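PDB 4MX6: TRAP-type C4-dicarboxylate:H+ symport system substrate-binding component DctP from Shewanella oneidensis, which binds succinate and probably delivers C4-dicarboxylates from the periplasm to a TRAP-type membrane transporter. Local coordinates for residues N93-F97 and S251-W255; Q160-P166 and V232-E238. All coordinates share one frame. Residues are numbered along the deposited sequence.

Overall arrangement
Substrate-binding proteins of the TRAP family hold their ligand in a cleft between two lobes, and the two contacts here lie at different distances from that site. Interaction 1 (93-97 with 251-255) and interaction 2 (160-166 with 232-238) are on opposite sides of the chain's centre, with centres about 38 Å apart and nearest atoms about 25 Å apart. Both segments of interaction 2 fall between residues 97 and 251 in sequence. The side chain of Phe97 is about 14 Å from a bound succinate and about 9 Å from that of succinate-binding Lys51. The side chain of Thr162 is about 11 Å from a bound succinate and about 7 Å from that of succinate-binding Asn219.

Interaction 1: N93-F97 and S251-W255; sequences NDVQF and SDAFW
A largely buried contact joins a helix exit to a helix start: segment 93-97 leaves helix 86-91 through a Schellman motif (Asn93 phi 63°) and pairs by its backbone with strand 37-42, Gln96 and Phe97 both bonding to Lys40, while helix 252-257 follows directly on strand 243-251. Ser251 is the N-cap: its OG, with chi1 p, accepts from Phe254 N at 3.1 Å, while Trp255 N bonds to Ser251 O at 2.9 Å. Gln96 and Phe254 stand nearest, CA to CA 6.8 Å. Phe254 (chi1 t) offers a ring face to Gln96, whose CG makes a CH-pi contact 3.6 Å from the ring centroid. Beyond, Phe97 (chi1 m) brings CE2 to 3.9 Å from Phe254 CE2 and CZ to 3.9 Å from Trp255 CZ3. Gln96 NE2 donates to Asn93 OD1 at 2.9 Å, while its OE1 accepts from Lys40 N. No direct hydrogen bond crosses the segments; instead one water lies 2.8 Å from Asn93 OD1, 3.0 Å from Val95 O and 2.6 Å from Ser251 OG.

Interaction 2: Q160-P166 and V232-E238; sequences QFTANTP and VQSHITE
Strands 160-163 and 235-237 are the central, antiparallel neighbours of a mixed four-stranded sheet, their axes 4.7 Å apart at 158°; a classic beta bulge ends the pairing, where Ser234 and His235 both face Ala163. On its other edge strand 160-163 pairs with 217-219, so the seam lies one strand away from succinate-binding Asn219. Backbone bonds set the register. In the hydrogen-bonded pair Phe161-Thr237, Thr237 N donates to Phe161 O at 2.8 Å and Phe161 N weakly to Thr237 O at 3.2 Å; in Ala163-His235, both N-to-O bonds are 3.0 Å. Between them lies the non-hydrogen-bonded pair Thr162-Ile236, CA to CA 4.4 Å. Bonds involving side chains tie in the residues before strand 235-237: Thr162 OG1 donates to Gln233 OE1 at 2.7 Å, and Ser234 N to Asn164 OD1 at 3.0 Å. Thr162 CG2 (chi1 p) makes apolar contact with Ile236 CG1 at 3.8 Å; on the face carrying Phe161, Ala163, His235 and Thr237, Pro166 CD makes a CH-pi contact 3.8 Å from the centroid of the His235 ring (chi1 m). A water, weakly bonded to His235 O, lies 2.9 Å from Thr165 O and 2.8 Å from Thr237 OG1, the hydroxyl that also bonds to Leu167 N.

Interaction 1: N93-F97 and S251-W255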
ATOM      1  N   ASN A  93       8.056 -12.433  16.546  1.00  9.98           N
ATOM      2  CA  ASN A  93       7.539 -11.624  17.652  1.00 10.56           C
ATOM      3  C   ASN A  93       8.522 -10.541  18.106  1.00 10.02           C
ATOM      4  O   ASN A  93       8.499 -10.127  19.272  1.00 11.50           O
ATOM      5  CB  ASN A  93       7.052 -12.487  18.822  1.00 11.67           C
ATOM      6  CG  ASN A  93       6.028 -11.766  19.689  1.00 12.92           C
ATOM      7  OD1 ASN A  93       5.210 -10.987  19.205  1.00 11.95           O
ATOM      8  ND2 ASN A  93       6.076 -12.019  20.988  1.00 15.60           N
ATOM      9  N   ASP A  94       9.343 -10.054  17.168  1.00  9.19           N
ATOM     10  CA  ASP A  94      10.151  -8.862  17.413  1.00  9.59           C
ATOM     11  C   ASP A  94       9.351  -7.580  17.172  1.00  9.58           C
ATOM     12  O   ASP A  94       9.797  -6.497  17.534  1.00 11.22           O
ATOM     13  CB  ASP A  94      11.394  -8.882  16.535  1.00  9.93           C
ATOM     14  CG  ASP A  94      12.445  -9.846  17.031  1.00 10.09           C
ATOM     15  OD1 ASP A  94      12.449 -10.174  18.242  1.00 11.74           O
ATOM     16  OD2 ASP A  94      13.306 -10.235  16.204  1.00 10.40           O
ATOM     17  N   VAL A  95       8.177  -7.718  16.558  1.00  8.81           N
ATOM     18  CA  VAL A  95       7.218  -6.627  16.399  1.00  8.54           C
ATOM     19  C   VAL A  95       5.846  -7.310  16.448  1.00  7.74           C
ATOM     20  O   VAL A  95       5.744  -8.480  16.084  1.00  8.42           O
ATOM     21  CB  VAL A  95       7.471  -5.819  15.076  1.00  9.29           C
ATOM     22  CG1 VAL A  95       7.278  -6.675  13.828  1.00  9.58           C
ATOM     23  CG2 VAL A  95       6.623  -4.576  15.009  1.00  9.33           C
ATOM     24  N   GLN A  96       4.821  -6.598  16.902  1.00  7.71           N
ATOM     25  CA  GLN A  96       3.507  -7.189  17.134  1.00  7.63           C
ATOM     26  C   GLN A  96       2.469  -6.788  16.076  1.00  7.33           C
ATOM     27  O   GLN A  96       1.541  -7.550  15.816  1.00  7.89           O
ATOM     28  CB  GLN A  96       3.013  -6.829  18.540  1.00  8.41           C
ATOM     29  CG  GLN A  96       3.727  -7.609  19.636  1.00  9.47           C
ATOM     30  CD  GLN A  96       5.192  -7.237  19.782  1.00  9.85           C
ATOM     31  OE1 GLN A  96       5.540  -6.066  19.967  1.00 10.62           O
ATOM     32  NE2 GLN A  96       6.062  -8.235  19.715  1.00 10.65           N
ATOM     33  N   PHE A  97       2.613  -5.605  15.479  1.00  6.94           N
ATOM     34  CA  PHE A  97       1.743  -5.152  14.393  1.00  6.83           C
ATOM     35  C   PHE A  97       2.572  -4.511  13.299  1.00  6.54           C
ATOM     36  O   PHE A  97       3.464  -3.724  13.584  1.00  7.35           O
ATOM     37  CB  PHE A  97       0.686  -4.140  14.882  1.00  7.29           C
ATOM     38  CG  PHE A  97      -0.283  -4.719  15.873  1.00  8.61           C
ATOM     39  CD1 PHE A  97      -1.424  -5.385  15.470  1.00 11.02           C
ATOM     40  CD2 PHE A  97      -0.023  -4.641  17.232  1.00  8.70           C
ATOM     41  CE1 PHE A  97      -2.300  -5.933  16.410  1.00 11.99           C
ATOM     42  CE2 PHE A  97      -0.889  -5.202  18.157  1.00 10.88           C
ATOM     43  CZ  PHE A  97      -2.010  -5.846  17.735  1.00 12.36           C
ATOM     44  N   SER A 251       0.916 -11.548  14.369  1.00  8.35           N
ATOM     45  CA  SER A 251       1.236 -12.970  14.337  1.00  8.98           C
ATOM     46  C   SER A 251       0.212 -13.746  15.145  1.00  9.42           C
ATOM     47  O   SER A 251      -0.310 -13.269  16.159  1.00  9.69           O
ATOM     48  CB  SER A 251       2.643 -13.266  14.857  1.00  9.73           C
ATOM     49  OG  SER A 251       2.735 -13.051  16.254  1.00 10.38           O
ATOM     50  N   ASP A 252      -0.056 -14.965  14.708  1.00 10.58           N
ATOM     51  CA  ASP A 252      -0.942 -15.845  15.425  1.00 12.17           C
ATOM     52  C   ASP A 252      -0.440 -16.055  16.847  1.00 11.95           C
ATOM     53  O   ASP A 252      -1.231 -16.073  17.790  1.00 13.00           O
ATOM     54  CB  ASP A 252      -1.025 -17.166  14.674  1.00 15.87           C
ATOM     55  CG  ASP A 252      -2.038 -18.092  15.250  1.00 19.87           C
ATOM     56  OD1 ASP A 252      -3.241 -17.742  15.194  1.00 21.32           O
ATOM     57  OD2 ASP A 252      -1.629 -19.163  15.749  1.00 22.62           O
ATOM     58  N   ALA A 253       0.871 -16.215  17.001  1.00 12.80           N
ATOM     59  CA  ALA A 253       1.431 -16.491  18.316  1.00 13.88           C
ATOM     60  C   ALA A 253       1.160 -15.333  19.277  1.00 13.15           C
ATOM     61  O   ALA A 253       0.746 -15.552  20.416  1.00 14.50           O
ATOM     62  CB  ALA A 253       2.922 -16.778  18.210  1.00 15.59           C
ATOM     63  N   PHE A 254       1.382 -14.098  18.837  1.00 12.29           N
ATOM     64  CA  PHE A 254       1.107 -12.961  19.707  1.00 11.73           C
ATOM     65  C   PHE A 254      -0.388 -12.826  19.987  1.00 10.94           C
ATOM     66  O   PHE A 254      -0.812 -12.647  21.131  1.00 11.81           O
ATOM     67  CB  PHE A 254       1.631 -11.651  19.127  1.00 12.11           C
ATOM     68  CG  PHE A 254       1.183 -10.460  19.907  1.00 12.74           C
ATOM     69  CD1 PHE A 254       1.680 -10.228  21.183  1.00 13.82           C
ATOM     70  CD2 PHE A 254       0.232  -9.591  19.397  1.00 13.31           C
ATOM     71  CE1 PHE A 254       1.245  -9.141  21.918  1.00 14.80           C
ATOM     72  CE2 PHE A 254      -0.200  -8.509  20.138  1.00 14.27           C
ATOM     73  CZ  PHE A 254       0.306  -8.291  21.400  1.00 14.48           C
ATOM     74  N   TRP A 255      -1.195 -12.940  18.946  1.00 10.58           N
ATOM     75  CA  TRP A 255      -2.626 -12.722  19.099  1.00 10.41           C
ATOM     76  C   TRP A 255      -3.222 -13.742  20.082  1.00 11.19           C
ATOM     77  O   TRP A 255      -4.017 -13.380  20.946  1.00 11.76           O
ATOM     78  CB  TRP A 255      -3.284 -12.794  17.724  1.00 10.04           C
ATOM     79  CG  TRP A 255      -4.615 -12.097  17.575  1.00 10.38           C
ATOM     80  CD1 TRP A 255      -5.758 -12.650  17.073  1.00 10.86           C
ATOM     81  CD2 TRP A 255      -4.933 -10.721  17.860  1.00 10.30           C
ATOM     82  NE1 TRP A 255      -6.760 -11.719  17.039  1.00 11.35           N
ATOM     83  CE2 TRP A 255      -6.283 -10.528  17.517  1.00 10.67           C
ATOM     84  CE3 TRP A 255      -4.213  -9.641  18.373  1.00 10.72           C
ATOM     85  CZ2 TRP A 255      -6.932  -9.308  17.671  1.00 11.30           C
ATOM     86  CZ3 TRP A 255      -4.868  -8.425  18.528  1.00 11.33           C
ATOM     87  CH2 TRP A 255      -6.209  -8.274  18.188  1.00 11.51           C
TER
HETATM   88  O   HOH W   1       3.930 -10.753  16.760  1.00 10.72           O

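Interaction 2: Q160-P166 and V232-E238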
ATOM      1  N   GLN A 160      -0.190   7.068  -8.831  1.00  6.22           N
ATOM      2  CA  GLN A 160       0.153   7.915  -9.960  1.00  6.25           C
ATOM      3  C   GLN A 160       1.571   7.578 -10.393  1.00  6.64           C
ATOM      4  O   GLN A 160       2.407   7.220  -9.563  1.00  8.17           O
ATOM      5  CB  GLN A 160       0.113   9.393  -9.550  1.00  6.84           C
ATOM      6  CG  GLN A 160      -1.038   9.800  -8.650  1.00  7.23           C
ATOM      7  CD  GLN A 160      -2.406   9.391  -9.164  1.00  7.30           C
ATOM      8  OE1 GLN A 160      -2.615   9.224 -10.354  1.00  7.52           O
ATOM      9  NE2 GLN A 160      -3.355   9.246  -8.255  1.00  8.18           N
ATOM     10  N   PHE A 161       1.871   7.716 -11.684  1.00  7.32           N
ATOM     11  CA  PHE A 161       3.250   7.600 -12.146  1.00  7.78           C
ATOM     12  C   PHE A 161       4.011   8.915 -11.932  1.00  8.23           C
ATOM     13  O   PHE A 161       3.456   9.999 -12.126  1.00  8.99           O
ATOM     14  CB  PHE A 161       3.314   7.330 -13.654  1.00  8.35           C
ATOM     15  CG  PHE A 161       2.715   6.028 -14.106  1.00  8.71           C
ATOM     16  CD1 PHE A 161       3.188   4.802 -13.645  1.00  8.99           C
ATOM     17  CD2 PHE A 161       1.718   6.029 -15.063  1.00  9.83           C
ATOM     18  CE1 PHE A 161       2.645   3.610 -14.118  1.00  9.75           C
ATOM     19  CE2 PHE A 161       1.188   4.850 -15.538  1.00 10.47           C
ATOM     20  CZ  PHE A 161       1.646   3.643 -15.062  1.00 10.17           C
ATOM     21  N   THR A 162       5.291   8.812 -11.595  1.00  8.86           N
ATOM     22  CA  THR A 162       6.195   9.948 -11.738  1.00  9.04           C
ATOM     23  C   THR A 162       7.375   9.532 -12.593  1.00  8.76           C
ATOM     24  O   THR A 162       7.755   8.352 -12.630  1.00  9.23           O
ATOM     25  CB  THR A 162       6.698  10.504 -10.379  1.00 10.37           C
ATOM     26  OG1 THR A 162       7.596   9.576  -9.760  1.00  9.71           O
ATOM     27  CG2 THR A 162       5.542  10.763  -9.441  1.00 11.17           C
ATOM     28  N   ALA A 163       7.949  10.520 -13.280  1.00  8.70           N
ATOM     29  CA  ALA A 163       9.174  10.340 -14.048  1.00  9.14           C
ATOM     30  C   ALA A 163       9.701  11.726 -14.383  1.00  9.03           C
ATOM     31  O   ALA A 163       9.222  12.731 -13.831  1.00 10.02           O
ATOM     32  CB  ALA A 163       8.894   9.527 -15.316  1.00 10.29           C
ATOM     33  N   ASN A 164      10.677  11.799 -15.285  1.00  9.44           N
ATOM     34  CA  ASN A 164      11.191  13.088 -15.739  1.00  9.57           C
ATOM     35  C   ASN A 164      10.709  13.424 -17.145  1.00 10.70           C
ATOM     36  O   ASN A 164      11.304  14.211 -17.857  1.00 12.06           O
ATOM     37  CB  ASN A 164      12.709  13.116 -15.593  1.00  9.54           C
ATOM     38  CG  ASN A 164      13.121  12.942 -14.155  1.00  9.29           C
ATOM     39  OD1 ASN A 164      12.638  13.657 -13.280  1.00 10.26           O
ATOM     40  ND2 ASN A 164      13.978  11.975 -13.891  1.00  9.87           N
ATOM     41  N   THR A 165       9.558  12.853 -17.488  1.00 11.31           N
ATOM     42  CA  THR A 165       8.889  13.083 -18.759  1.00 13.04           C
ATOM     43  C   THR A 165       7.404  12.752 -18.557  1.00 12.36           C
ATOM     44  O   THR A 165       7.065  11.956 -17.682  1.00 11.47           O
ATOM     45  CB  THR A 165       9.506  12.190 -19.851  1.00 16.34           C
ATOM     46  OG1 THR A 165       9.106  12.652 -21.150  1.00 18.58           O
ATOM     47  CG2 THR A 165       9.101  10.737 -19.661  1.00 16.63           C
ATOM     48  N   PRO A 166       6.507  13.385 -19.338  1.00 12.54           N
ATOM     49  CA  PRO A 166       5.092  13.006 -19.257  1.00 12.13           C
ATOM     50  C   PRO A 166       4.877  11.567 -19.684  1.00 11.58           C
ATOM     51  O   PRO A 166       5.548  11.082 -20.597  1.00 13.79           O
ATOM     52  CB  PRO A 166       4.407  13.946 -20.253  1.00 13.77           C
ATOM     53  CG  PRO A 166       5.332  15.078 -20.427  1.00 15.15           C
ATOM     54  CD  PRO A 166       6.722  14.540 -20.225  1.00 13.64           C
ATOM     55  N   VAL A 232      12.225  15.639  -7.016  1.00  9.08           N
ATOM     56  CA  VAL A 232      13.263  14.983  -7.812  1.00  9.44           C
ATOM     57  C   VAL A 232      12.671  14.256  -9.025  1.00  9.22           C
ATOM     58  O   VAL A 232      13.312  13.389  -9.628  1.00  9.41           O
ATOM     59  CB  VAL A 232      14.114  14.021  -6.947  1.00 10.12           C
ATOM     60  CG1 VAL A 232      15.020  14.815  -6.025  1.00 10.73           C
ATOM     61  CG2 VAL A 232      13.240  13.064  -6.168  1.00 10.85           C
ATOM     62  N   GLN A 233      11.462  14.662  -9.391  1.00  9.39           N
ATOM     63  CA  GLN A 233      10.767  14.142 -10.572  1.00  9.59           C
ATOM     64  C   GLN A 233      10.109  15.321 -11.273  1.00 10.67           C
ATOM     65  O   GLN A 233       9.330  16.035 -10.650  1.00 11.34           O
ATOM     66  CB  GLN A 233       9.696  13.121 -10.172  1.00  9.19           C
ATOM     67  CG  GLN A 233      10.259  11.889  -9.508  1.00  9.34           C
ATOM     68  CD  GLN A 233      10.720  10.869 -10.530  1.00  9.57           C
ATOM     69  OE1 GLN A 233       9.983   9.953 -10.864  1.00  9.74           O
ATOM     70  NE2 GLN A 233      11.939  11.009 -11.012  1.00  9.47           N
ATOM     71  N   SER A 234      10.383  15.527 -12.557  1.00 10.31           N
ATOM     72  CA  SER A 234       9.842  16.698 -13.234  1.00 10.77           C
ATOM     73  C   SER A 234       8.356  16.595 -13.601  1.00 10.25           C
ATOM     74  O   SER A 234       7.718  17.634 -13.815  1.00 11.22           O
ATOM     75  CB  SER A 234      10.665  17.046 -14.486  1.00 11.46           C
ATOM     76  OG  SER A 234      10.571  16.019 -15.455  1.00 12.80           O
ATOM     77  N   HIS A 235       7.811  15.378 -13.694  1.00  9.64           N
ATOM     78  CA  HIS A 235       6.445  15.180 -14.179  1.00  9.98           C
ATOM     79  C   HIS A 235       5.708  14.108 -13.410  1.00  9.20           C
ATOM     80  O   HIS A 235       6.236  13.020 -13.190  1.00  9.33           O
ATOM     81  CB  HIS A 235       6.479  14.770 -15.642  1.00 10.40           C
ATOM     82  CG  HIS A 235       6.857  15.882 -16.553  1.00 11.47           C
ATOM     83  ND1 HIS A 235       8.165  16.212 -16.842  1.00 12.09           N
ATOM     84  CD2 HIS A 235       6.084  16.769 -17.219  1.00 12.18           C
ATOM     85  CE1 HIS A 235       8.177  17.252 -17.655  1.00 12.66           C
ATOM     86  NE2 HIS A 235       6.928  17.610 -17.894  1.00 13.37           N
ATOM     87  N   ILE A 236       4.478  14.415 -13.015  1.00  8.94           N
ATOM     88  CA  ILE A 236       3.606  13.452 -12.339  1.00  9.27           C
ATOM     89  C   ILE A 236       2.395  13.254 -13.222  1.00  9.23           C
ATOM     90  O   ILE A 236       1.704  14.212 -13.557  1.00 10.21           O
ATOM     91  CB  ILE A 236       3.149  13.967 -10.957  1.00 10.66           C
ATOM     92  CG1 ILE A 236       4.357  14.323 -10.105  1.00 12.56           C
ATOM     93  CG2 ILE A 236       2.239  12.940 -10.263  1.00 10.26           C
ATOM     94  CD1 ILE A 236       4.010  14.995  -8.790  1.00 13.97           C
ATOM     95  N   THR A 237       2.144  12.015 -13.613  1.00  8.67           N
ATOM     96  CA  THR A 237       1.033  11.693 -14.481  1.00  8.71           C
ATOM     97  C   THR A 237      -0.086  11.082 -13.630  1.00  8.37           C
ATOM     98  O   THR A 237       0.118  10.080 -12.936  1.00  8.58           O
ATOM     99  CB  THR A 237       1.495  10.746 -15.596  1.00 10.01           C
ATOM    100  OG1 THR A 237       2.506  11.390 -16.389  1.00 10.41           O
ATOM    101  CG2 THR A 237       0.347  10.385 -16.507  1.00 10.60           C
ATOM    102  N   GLU A 238      -1.239  11.740 -13.637  1.00  8.86           N
ATOM    103  CA  GLU A 238      -2.385  11.325 -12.830  1.00  9.62           C
ATOM    104  C   GLU A 238      -3.122  10.185 -13.525  1.00  9.08           C
ATOM    105  O   GLU A 238      -4.148  10.368 -14.168  1.00 10.38           O
ATOM    106  CB  GLU A 238      -3.303  12.515 -12.555  1.00 11.22           C
ATOM    107  CG  GLU A 238      -4.400  12.231 -11.531  1.00 13.96           C
ATOM    108  CD  GLU A 238      -5.050  13.508 -10.997  1.00 17.76           C
ATOM    109  OE1 GLU A 238      -4.741  14.599 -11.499  1.00 19.64           O
ATOM    110  OE2 GLU A 238      -5.870  13.431 -10.063  1.00 20.07           O
TER
HETATM  111  O   HOH W   2       5.173  11.492 -15.512  1.00 10.23           O